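CrmK (Actinoalloteichus sp. WH1-2216-6, PDB 5I1V) uses bicovalently attached FAD as an oxidoreductase of the berberine bridge enzyme-like type, and takes part in recycling shunt products during caerulomycin biosynthesis. Local coordinates at residues R180-W183 / W184-G188; A211-A215 / L216-P220; Y475-L478 / Q479-K482; R484-P487 / R488-F491. All coordinates share one frame; numbering follows the deposited sequence.

All four contacts are local, each made by residues a few positions apart in one continuous stretch, and they follow one another along the chain without nesting or crossing. Interaction 1 covers helix 180-185 and the turn that ends it. Interaction 2, about 24 Å away between centres, brings the loop leading to strand 222-231 back against the short helix 212-215 and touches none of the others. Interactions 3 and 4 share helix 475-485: the first lies along it, the second closes the turn after its end. Lys482 ties these two together, and the same helix packs against interaction 1 through Trp184, Ile481 and the Asp181-Arg484 salt bridge, fastening the C-terminal region to the FAD-binding part.

Interaction 1 (R180-W183 / W184-G188); sequences RDLW and WAHTG
Leu182 O holds the end of helix 180-185 to the turn that follows: ND1 of His186 reaches it at 2.7 Å along an almost straight N-H line (178°), and the backbone N of His186 adds a weak bond. The oxygen lies in the plane of the imidazole, so this N-H directs the ring edge at the helix carbonyl and fixes the rotation of the ring. His186 and Leu182 run side by side, with Leu182 CD1 3.8 Å from His186 CE1. Two i to i+4 backbone bonds, Trp184 N to Arg180 O and Ala185 N to Asp181 O, make the helix. Trp184 O, in the last turn, accepts from both the backbone N and the hydroxyl of Thr187 beyond the helix, the OG1 bond measuring 2.6 Å; OG1 is also bonded to Ala393. Thr187 CG2, set opposite its own carbonyl carbon, lies over one face of the Trp183 indole, 3.9 Å from the six-membered ring centroid and 19° off the normal, a CH-pi contact. At that indole's NE1, Leu152 O of strand 152-160 is the partner. This turn lies beside the flavin: the His186 side chain is about 6 Å from FAD and touches Ile197, an FAD-binding residue, while its ring meets Phe194. With CG anti to the backbone N (chi1 -176°), the Trp184 ring has Trp183 CZ3 at its edge, 4.2 Å from Trp184 CD1.

Interaction 2 (A211-A215 / L216-P220); sequences APEEA and LPRPP
Glu214 and Arg218 form a salt bridge across the turn that follows the short, weakly bonded helix 212-215, with OE2 2.9 Å from NH2. The two side chains run alongside each other, and the carboxylate meets the edge of the guanidinium with the planes 58° apart, so a single oxygen meets a single nitrogen. Glu214 is bent at chi2 (80°), which folds its carboxylate back toward the arginine. Glu213 adds a polar contact without hydrogen-bond geometry: its carbonyl O sits over one face of the guanidinium, 3.4 Å from Arg218 CZ. Its CB packs 3.9 Å from Arg218 NH1. The Glu213 carboxylate instead makes a salt bridge with Arg4 of the second subunit, placing this turn at the dimer contact. On the apolar side, Leu216 packs on Phe96 and Leu111, and Ala215 also touches Phe96, so the turn is seated against strand 95-99 and helix 104-115. Backbone bonds from Glu214 N to Ala211 O and from Ala215 N to Pro212 O shape the helical turn. Solvent supplies the last link, for one water donates to both Glu213 O and Leu216 O, at 2.7 Å each, and joins the helix to the loop.

Interaction 3 (Y475-L478 / Q479-K482); sequences YPRL and QEIK
Gln479 lies over the ring of Tyr475 one turn back in helix 475-485, an i to i+4 pairing in the berberine-like C-terminal region. Its CB rests 3.6 Å from Tyr475 O, the carbonyl that accepts the Gln479 backbone N-H. CG, anti to the carbonyl carbon (chi1 -70°), sits over the ring face, 3.9 Å from its centroid, in a CH-pi contact. CD comes to 3.3 Å from CE2, and the amide is stacked on the ring with the two planes 20° apart. At the tip OE1 lies 3.5 Å from CE2, while NE2 donates to Arg498 O; Tyr475 OH is bonded to Arg498 N, so both side chains hold the backbone of Arg498, near the C terminus, and His467 stacks on the tyrosine. With an alanine here instead of Tyr475, the Gln479 amide is likely to lose its stacking surface and Arg498 N its hydroxyl partner. Toward helix 180-185, Arg477 bends at chi2 and meets Glu480 in a salt bridge whose N-H bond is weak, the planes 62° apart. Ile481 CD1 covers the centre of one face of that guanidinium, 3.9 Å from Arg477 CZ. On another side of the helix, Lys482 CB packs 3.3 Å from Leu478 O.

Interaction 4 (R484-P487 / R488-F491); sequences RWDP and RNVF
The carboxylate of Asp486 faces the backbone of Val490 and Phe491, just beyond the turn, presenting one oxygen to each N-H. OD1 takes Val490 N at 3.0 Å with its syn lone pair; OD2 is met by Phe491 N, also at 3.0 Å, on its syn side but 25° out of the carboxylate plane. With CG anti to the backbone N (chi1 -175°), the group swings from the end of helix 475-485 toward these donors. The Phe491 ring turns its edge to the carboxylate, CD2 lying 3.5 Å from OD2, while Val490 CG1 covers the centre of one ring face. OD1 also accepts from a water at 2.6 Å, and that water takes the N-H of Arg488. OD2 has a salt-bridge partner in Lys482, which also binds Phe491 O, so one lysine is shared by the carboxylate and the Phe491 carbonyl. Val490 N and Phe491 N would probably lose their acceptors, and Lys482 a counter-charge, if a leucine took the place of Asp486. The Phe491 side chain lies about 7 Å from FAD and packs on Val160. The backbone bond from Asn489 N to Asp486 O closes a type I beta turn, here following a helix end, with the aspartate at its first position bracing the chain beyond.

Interaction 1 (R180-W183 / W184-G188)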
loop_
_atom_site.group_PDB
_atom_site.type_symbol
_atom_site.label_atom_id
_atom_site.label_comp_id
_atom_site.label_asym_id
_atom_site.label_seq_id
_atom_site.Cartn_x
_atom_site.Cartn_y
_atom_site.Cartn_z
ATOM N N ARG A 180 1.432 -29.044 -22.411
ATOM C CA ARG A 180 2.615 -28.550 -21.753
ATOM C C ARG A 180 3.222 -27.375 -22.498
ATOM O O ARG A 180 3.859 -26.528 -21.896
ATOM C CB ARG A 180 3.638 -29.671 -21.618
ATOM C CG ARG A 180 4.688 -29.419 -20.577
ATOM C CD ARG A 180 5.668 -30.582 -20.519
ATOM N NE ARG A 180 6.468 -30.413 -19.317
ATOM C CZ ARG A 180 7.497 -29.581 -19.194
ATOM N NH1 ARG A 180 7.891 -28.846 -20.217
ATOM N NH2 ARG A 180 8.144 -29.498 -18.031
ATOM N N ASP A 181 3.024 -27.307 -23.810
ATOM C CA ASP A 181 3.456 -26.141 -24.567
ATOM C C ASP A 181 2.826 -24.834 -24.071
ATOM O O ASP A 181 3.494 -23.810 -23.959
ATOM C CB ASP A 181 3.225 -26.336 -26.083
ATOM C CG ASP A 181 1.751 -26.582 -26.450
ATOM O OD1 ASP A 181 0.966 -27.167 -25.641
ATOM O OD2 ASP A 181 1.376 -26.235 -27.598
ATOM N N LEU A 182 1.528 -24.852 -23.829
ATOM C CA LEU A 182 0.832 -23.706 -23.250
ATOM C C LEU A 182 1.386 -23.320 -21.879
ATOM O O LEU A 182 1.569 -22.118 -21.576
ATOM C CB LEU A 182 -0.682 -23.959 -23.152
ATOM C CG LEU A 182 -1.570 -22.768 -22.883
ATOM C CD1 LEU A 182 -1.280 -21.668 -23.903
ATOM C CD2 LEU A 182 -3.034 -23.192 -22.916
ATOM N N TRP A 183 1.673 -24.321 -21.049
ATOM C CA TRP A 183 2.281 -24.070 -19.741
ATOM C C TRP A 183 3.632 -23.416 -19.950
ATOM O O TRP A 183 3.954 -22.405 -19.315
ATOM C CB TRP A 183 2.399 -25.347 -18.907
ATOM C CG TRP A 183 3.304 -25.170 -17.722
ATOM C CD1 TRP A 183 2.966 -24.734 -16.489
ATOM C CD2 TRP A 183 4.707 -25.382 -17.708
ATOM N NE1 TRP A 183 4.062 -24.665 -15.697
ATOM C CE2 TRP A 183 5.161 -25.044 -16.429
ATOM C CE3 TRP A 183 5.629 -25.814 -18.675
ATOM C CZ2 TRP A 183 6.488 -25.192 -16.041
ATOM C CZ3 TRP A 183 6.942 -25.902 -18.328
ATOM C CH2 TRP A 183 7.376 -25.601 -17.013
ATOM N N TRP A 184 4.424 -23.940 -20.887
ATOM C CA TRP A 184 5.755 -23.422 -21.086
ATOM C C TRP A 184 5.764 -21.972 -21.547
ATOM O O TRP A 184 6.613 -21.194 -21.143
ATOM C CB TRP A 184 6.508 -24.297 -22.088
ATOM C CG TRP A 184 7.944 -23.916 -22.326
ATOM C CD1 TRP A 184 9.035 -24.363 -21.621
ATOM C CD2 TRP A 184 8.470 -23.067 -23.352
ATOM N NE1 TRP A 184 10.181 -23.851 -22.142
ATOM C CE2 TRP A 184 9.877 -23.053 -23.204
ATOM C CE3 TRP A 184 7.896 -22.316 -24.370
ATOM C CZ2 TRP A 184 10.718 -22.333 -24.052
ATOM C CZ3 TRP A 184 8.728 -21.613 -25.216
ATOM C CH2 TRP A 184 10.137 -21.622 -25.044
ATOM N N ALA A 185 4.815 -21.639 -22.417
ATOM C CA ALA A 185 4.649 -20.269 -22.886
ATOM C C ALA A 185 4.391 -19.266 -21.762
ATOM O O ALA A 185 4.787 -18.133 -21.838
ATOM C CB ALA A 185 3.543 -20.194 -23.890
ATOM N N HIS A 186 3.746 -19.724 -20.715
ATOM C CA HIS A 186 3.514 -18.900 -19.526
ATOM C C HIS A 186 4.649 -18.863 -18.525
ATOM O O HIS A 186 4.468 -18.368 -17.408
ATOM C CB HIS A 186 2.227 -19.346 -18.872
ATOM C CG HIS A 186 1.019 -18.967 -19.662
ATOM N ND1 HIS A 186 0.547 -19.713 -20.722
ATOM C CD2 HIS A 186 0.211 -17.889 -19.575
ATOM C CE1 HIS A 186 -0.499 -19.105 -21.250
ATOM N NE2 HIS A 186 -0.708 -17.987 -20.581
ATOM N N THR A 187 5.827 -19.354 -18.889
ATOM C CA THR A 187 6.960 -19.303 -18.001
ATOM C C THR A 187 7.967 -18.317 -18.572
ATOM O O THR A 187 9.168 -18.535 -18.490
ATOM C CB THR A 187 7.669 -20.645 -17.782
ATOM O OG1 THR A 187 8.206 -21.132 -19.030
ATOM C CG2 THR A 187 6.710 -21.694 -17.198
ATOM N N GLY A 188 7.459 -17.240 -19.124
ATOM C CA GLY A 188 8.292 -16.205 -19.688
ATOM C C GLY A 188 7.777 -15.556 -20.937
ATOM O O GLY A 188 8.339 -14.531 -21.350
#

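Interaction 2 (A211-A215 / L216-P220)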
loop_
_atom_site.group_PDB
_atom_site.type_symbol
_atom_site.label_atom_id
_atom_site.label_comp_id
_atom_site.label_asym_id
_atom_site.label_seq_id
_atom_site.Cartn_x
_atom_site.Cartn_y
_atom_site.Cartn_z
ATOM N N ALA A 211 1.419 -31.116 2.797
ATOM C CA ALA A 211 1.120 -29.971 3.630
ATOM C C ALA A 211 1.541 -28.658 2.930
ATOM O O ALA A 211 2.574 -28.584 2.239
ATOM C CB ALA A 211 1.795 -30.088 4.981
ATOM N N PRO A 212 0.730 -27.613 3.131
ATOM C CA PRO A 212 1.016 -26.380 2.449
ATOM C C PRO A 212 2.268 -25.759 2.974
ATOM O O PRO A 212 2.963 -25.105 2.237
ATOM C CB PRO A 212 -0.191 -25.491 2.793
ATOM C CG PRO A 212 -0.972 -26.189 3.862
ATOM C CD PRO A 212 -0.632 -27.641 3.712
ATOM N N GLU A 213 2.579 -25.994 4.259
ATOM C CA GLU A 213 3.808 -25.491 4.842
ATOM C C GLU A 213 5.076 -25.994 4.137
ATOM O O GLU A 213 6.171 -25.447 4.362
ATOM C CB GLU A 213 3.871 -25.860 6.315
ATOM C CG GLU A 213 2.901 -25.080 7.169
ATOM C CD GLU A 213 1.464 -25.600 7.102
ATOM O OE1 GLU A 213 1.211 -26.748 6.674
ATOM O OE2 GLU A 213 0.573 -24.832 7.498
ATOM N N GLU A 214 4.942 -27.068 3.373
ATOM C CA GLU A 214 6.051 -27.618 2.604
ATOM C C GLU A 214 5.953 -27.376 1.099
ATOM O O GLU A 214 6.896 -27.697 0.371
ATOM C CB GLU A 214 6.144 -29.119 2.848
ATOM C CG GLU A 214 6.894 -29.469 4.121
ATOM C CD GLU A 214 6.026 -29.320 5.337
ATOM O OE1 GLU A 214 4.917 -29.899 5.325
ATOM O OE2 GLU A 214 6.455 -28.629 6.299
ATOM N N ALA A 215 4.823 -26.842 0.631
ATOM C CA ALA A 215 4.571 -26.770 -0.794
ATOM C C ALA A 215 5.305 -25.610 -1.472
ATOM O O ALA A 215 5.517 -25.645 -2.676
ATOM C CB ALA A 215 3.085 -26.725 -1.068
ATOM N N LEU A 216 5.780 -24.644 -0.702
ATOM C CA LEU A 216 6.630 -23.553 -1.217
ATOM C C LEU A 216 7.738 -23.284 -0.227
ATOM O O LEU A 216 7.620 -23.658 0.944
ATOM C CB LEU A 216 5.797 -22.273 -1.433
ATOM C CG LEU A 216 4.962 -22.072 -2.718
ATOM C CD1 LEU A 216 4.112 -20.830 -2.679
ATOM C CD2 LEU A 216 5.777 -22.121 -3.998
ATOM N N PRO A 217 8.820 -22.625 -0.664
ATOM C CA PRO A 217 9.944 -22.416 0.256
ATOM C C PRO A 217 9.637 -21.464 1.402
ATOM O O PRO A 217 8.766 -20.598 1.285
ATOM C CB PRO A 217 11.053 -21.824 -0.620
ATOM C CG PRO A 217 10.514 -21.679 -1.999
ATOM C CD PRO A 217 9.107 -22.209 -2.042
ATOM N N ARG A 218 10.334 -21.670 2.529
ATOM C CA ARG A 218 10.249 -20.788 3.672
ATOM C C ARG A 218 11.317 -19.762 3.482
ATOM O O ARG A 218 12.457 -20.143 3.333
ATOM C CB ARG A 218 10.560 -21.556 4.960
ATOM C CG ARG A 218 9.433 -22.437 5.429
ATOM C CD ARG A 218 9.763 -23.021 6.791
ATOM N NE ARG A 218 9.350 -24.417 6.800
ATOM C CZ ARG A 218 8.111 -24.834 7.029
ATOM N NH1 ARG A 218 7.145 -23.953 7.284
ATOM N NH2 ARG A 218 7.832 -26.141 6.993
ATOM N N PRO A 219 10.985 -18.463 3.517
ATOM C CA PRO A 219 12.121 -17.519 3.384
ATOM C C PRO A 219 12.997 -17.526 4.645
ATOM O O PRO A 219 12.600 -18.110 5.661
ATOM C CB PRO A 219 11.424 -16.188 3.231
ATOM C CG PRO A 219 10.154 -16.333 4.050
ATOM C CD PRO A 219 9.748 -17.781 3.907
ATOM N N PRO A 220 14.175 -16.883 4.599
ATOM C CA PRO A 220 14.988 -16.711 5.822
ATOM C C PRO A 220 14.199 -15.912 6.870
ATOM O O PRO A 220 13.414 -15.054 6.515
ATOM C CB PRO A 220 16.197 -15.927 5.322
ATOM C CG PRO A 220 16.283 -16.305 3.869
ATOM C CD PRO A 220 14.854 -16.303 3.428
HETATM O O HOH W 1 8.496 -25.022 3.112
#

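Interaction 3 (Y475-L478 / Q479-K482)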
loop_
_atom_site.group_PDB
_atom_site.type_symbol
_atom_site.label_atom_id
_atom_site.label_comp_id
_atom_site.label_asym_id
_atom_site.label_seq_id
_atom_site.Cartn_x
_atom_site.Cartn_y
_atom_site.Cartn_z
ATOM N N TYR A 475 11.917 -16.918 -29.222
ATOM C CA TYR A 475 10.809 -16.328 -29.959
ATOM C C TYR A 475 10.129 -17.262 -30.984
ATOM O O TYR A 475 8.908 -17.360 -31.016
ATOM C CB TYR A 475 11.187 -14.958 -30.498
ATOM C CG TYR A 475 10.024 -14.177 -31.108
ATOM C CD1 TYR A 475 8.993 -13.627 -30.305
ATOM C CD2 TYR A 475 9.976 -13.932 -32.464
ATOM C CE1 TYR A 475 7.957 -12.917 -30.888
ATOM C CE2 TYR A 475 8.959 -13.214 -33.030
ATOM C CZ TYR A 475 7.930 -12.728 -32.229
ATOM O OH TYR A 475 6.915 -12.015 -32.819
ATOM N N PRO A 476 10.891 -17.969 -31.837
ATOM C CA PRO A 476 10.159 -18.832 -32.764
ATOM C C PRO A 476 9.334 -19.967 -32.131
ATOM O O PRO A 476 8.307 -20.319 -32.644
ATOM C CB PRO A 476 11.292 -19.385 -33.681
ATOM C CG PRO A 476 12.290 -18.280 -33.678
ATOM C CD PRO A 476 12.257 -17.713 -32.277
ATOM N N ARG A 477 9.769 -20.538 -31.032
ATOM C CA ARG A 477 8.965 -21.540 -30.362
ATOM C C ARG A 477 7.679 -20.899 -29.792
ATOM O O ARG A 477 6.585 -21.472 -29.911
ATOM C CB ARG A 477 9.754 -22.217 -29.235
ATOM C CG ARG A 477 8.959 -23.214 -28.408
ATOM C CD ARG A 477 8.327 -24.325 -29.200
ATOM N NE ARG A 477 7.861 -25.335 -28.275
ATOM C CZ ARG A 477 6.779 -26.084 -28.409
ATOM N NH1 ARG A 477 6.016 -25.999 -29.448
ATOM N NH2 ARG A 477 6.473 -26.946 -27.464
ATOM N N LEU A 478 7.819 -19.718 -29.218
ATOM C CA LEU A 478 6.641 -18.978 -28.745
ATOM C C LEU A 478 5.674 -18.644 -29.908
ATOM O O LEU A 478 4.465 -18.733 -29.751
ATOM C CB LEU A 478 7.032 -17.700 -28.025
ATOM C CG LEU A 478 7.721 -17.910 -26.687
ATOM C CD1 LEU A 478 8.360 -16.595 -26.268
ATOM C CD2 LEU A 478 6.723 -18.387 -25.628
ATOM N N GLN A 479 6.208 -18.283 -31.069
ATOM C CA GLN A 479 5.352 -18.028 -32.260
ATOM C C GLN A 479 4.606 -19.305 -32.649
ATOM O O GLN A 479 3.459 -19.273 -33.015
ATOM C CB GLN A 479 6.182 -17.541 -33.406
ATOM C CG GLN A 479 6.766 -16.151 -33.275
ATOM C CD GLN A 479 7.407 -15.743 -34.569
ATOM O OE1 GLN A 479 8.489 -16.195 -34.878
ATOM N NE2 GLN A 479 6.735 -14.901 -35.332
ATOM N N GLU A 480 5.259 -20.452 -32.550
ATOM C CA GLU A 480 4.595 -21.724 -32.832
ATOM C C GLU A 480 3.479 -22.031 -31.825
ATOM O O GLU A 480 2.419 -22.553 -32.143
ATOM C CB GLU A 480 5.650 -22.855 -32.847
ATOM C CG GLU A 480 5.099 -24.258 -32.729
ATOM C CD GLU A 480 6.207 -25.314 -32.565
ATOM O OE1 GLU A 480 7.312 -24.988 -32.076
ATOM O OE2 GLU A 480 5.969 -26.489 -32.903
ATOM N N ILE A 481 3.728 -21.755 -30.562
ATOM C CA ILE A 481 2.708 -22.017 -29.569
ATOM C C ILE A 481 1.538 -21.011 -29.794
ATOM O O ILE A 481 0.372 -21.363 -29.700
ATOM C CB ILE A 481 3.319 -21.938 -28.157
ATOM C CG1 ILE A 481 4.355 -23.032 -28.019
ATOM C CG2 ILE A 481 2.252 -22.049 -27.081
ATOM C CD1 ILE A 481 5.258 -22.929 -26.797
ATOM N N LYS A 482 1.874 -19.772 -30.077
ATOM C CA LYS A 482 0.899 -18.737 -30.369
ATOM C C LYS A 482 -0.043 -19.170 -31.477
ATOM O O LYS A 482 -1.266 -19.061 -31.393
ATOM C CB LYS A 482 1.635 -17.446 -30.743
ATOM C CG LYS A 482 0.768 -16.359 -31.396
ATOM C CD LYS A 482 -0.098 -15.660 -30.347
ATOM C CE LYS A 482 -1.048 -14.666 -30.995
ATOM N NZ LYS A 482 -1.730 -13.869 -29.952
#

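Interaction 4 (R484-P487 / R488-F491)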
loop_
_atom_site.group_PDB
_atom_site.type_symbol
_atom_site.label_atom_id
_atom_site.label_comp_id
_atom_site.label_asym_id
_atom_site.label_seq_id
_atom_site.Cartn_x
_atom_site.Cartn_y
_atom_site.Cartn_z
ATOM N N ARG A 484 -0.673 -22.159 -32.428
ATOM C CA ARG A 484 -1.500 -23.288 -32.081
ATOM C C ARG A 484 -2.663 -22.880 -31.186
ATOM O O ARG A 484 -3.765 -23.435 -31.272
ATOM C CB ARG A 484 -0.628 -24.323 -31.371
ATOM C CG ARG A 484 -1.339 -25.495 -30.728
ATOM C CD ARG A 484 -0.371 -26.683 -30.575
ATOM N NE ARG A 484 -0.319 -27.268 -29.229
ATOM C CZ ARG A 484 -1.216 -28.106 -28.698
ATOM N NH1 ARG A 484 -2.292 -28.464 -29.383
ATOM N NH2 ARG A 484 -1.038 -28.582 -27.459
ATOM N N TRP A 485 -2.416 -21.946 -30.276
ATOM C CA TRP A 485 -3.385 -21.709 -29.185
ATOM C C TRP A 485 -4.249 -20.445 -29.346
ATOM O O TRP A 485 -5.334 -20.363 -28.768
ATOM C CB TRP A 485 -2.643 -21.699 -27.855
ATOM C CG TRP A 485 -2.327 -23.042 -27.345
ATOM C CD1 TRP A 485 -1.114 -23.636 -27.321
ATOM C CD2 TRP A 485 -3.244 -23.976 -26.774
ATOM N NE1 TRP A 485 -1.212 -24.882 -26.799
ATOM C CE2 TRP A 485 -2.497 -25.106 -26.410
ATOM C CE3 TRP A 485 -4.595 -23.939 -26.469
ATOM C CZ2 TRP A 485 -3.059 -26.210 -25.814
ATOM C CZ3 TRP A 485 -5.170 -25.068 -25.895
ATOM C CH2 TRP A 485 -4.395 -26.176 -25.559
ATOM N N ASP A 486 -3.744 -19.465 -30.090
ATOM C CA ASP A 486 -4.506 -18.283 -30.496
ATOM C C ASP A 486 -4.373 -18.085 -32.012
ATOM O O ASP A 486 -3.778 -17.090 -32.470
ATOM C CB ASP A 486 -4.032 -17.028 -29.722
ATOM C CG ASP A 486 -4.879 -15.791 -30.020
ATOM O OD1 ASP A 486 -6.020 -15.929 -30.517
ATOM O OD2 ASP A 486 -4.373 -14.648 -29.844
ATOM N N PRO A 487 -4.932 -19.040 -32.795
ATOM C CA PRO A 487 -4.786 -19.001 -34.248
ATOM C C PRO A 487 -5.420 -17.766 -34.889
ATOM O O PRO A 487 -5.024 -17.417 -35.967
ATOM C CB PRO A 487 -5.551 -20.262 -34.727
ATOM C CG PRO A 487 -6.360 -20.697 -33.564
ATOM C CD PRO A 487 -5.596 -20.285 -32.359
ATOM N N ARG A 488 -6.420 -17.142 -34.265
ATOM C CA ARG A 488 -7.023 -15.955 -34.847
ATOM C C ARG A 488 -6.377 -14.660 -34.374
ATOM O O ARG A 488 -6.789 -13.608 -34.804
ATOM C CB ARG A 488 -8.512 -15.888 -34.564
ATOM C CG ARG A 488 -9.278 -17.172 -34.892
ATOM C CD ARG A 488 -10.600 -17.198 -34.165
ATOM N NE ARG A 488 -11.434 -16.089 -34.572
ATOM C CZ ARG A 488 -12.194 -16.087 -35.656
ATOM N NH1 ARG A 488 -12.239 -17.140 -36.459
ATOM N NH2 ARG A 488 -12.925 -15.016 -35.938
ATOM N N ASN A 489 -5.327 -14.732 -33.573
ATOM C CA ASN A 489 -4.606 -13.534 -33.078
ATOM C C ASN A 489 -5.581 -12.575 -32.365
ATOM O O ASN A 489 -5.560 -11.363 -32.576
ATOM C CB ASN A 489 -3.833 -12.808 -34.186
ATOM C CG ASN A 489 -2.746 -11.866 -33.648
ATOM O OD1 ASN A 489 -2.153 -12.092 -32.591
ATOM N ND2 ASN A 489 -2.507 -10.769 -34.362
ATOM N N VAL A 490 -6.449 -13.146 -31.546
ATOM C CA VAL A 490 -7.363 -12.376 -30.720
ATOM C C VAL A 490 -6.637 -11.482 -29.712
ATOM O O VAL A 490 -7.058 -10.368 -29.432
ATOM C CB VAL A 490 -8.317 -13.312 -29.968
ATOM C CG1 VAL A 490 -9.130 -12.561 -28.928
ATOM C CG2 VAL A 490 -9.276 -13.970 -30.953
ATOM N N PHE A 491 -5.594 -12.030 -29.101
ATOM C CA PHE A 491 -4.845 -11.340 -28.082
ATOM C C PHE A 491 -3.582 -10.754 -28.654
ATOM O O PHE A 491 -2.647 -11.480 -29.009
ATOM C CB PHE A 491 -4.553 -12.332 -26.955
ATOM C CG PHE A 491 -5.804 -12.981 -26.444
ATOM C CD1 PHE A 491 -6.633 -12.282 -25.565
ATOM C CD2 PHE A 491 -6.190 -14.234 -26.868
ATOM C CE1 PHE A 491 -7.811 -12.853 -25.119
ATOM C CE2 PHE A 491 -7.339 -14.823 -26.412
ATOM C CZ PHE A 491 -8.180 -14.118 -25.545
HETATM O O HOH W 2 -7.636 -17.604 -31.658
#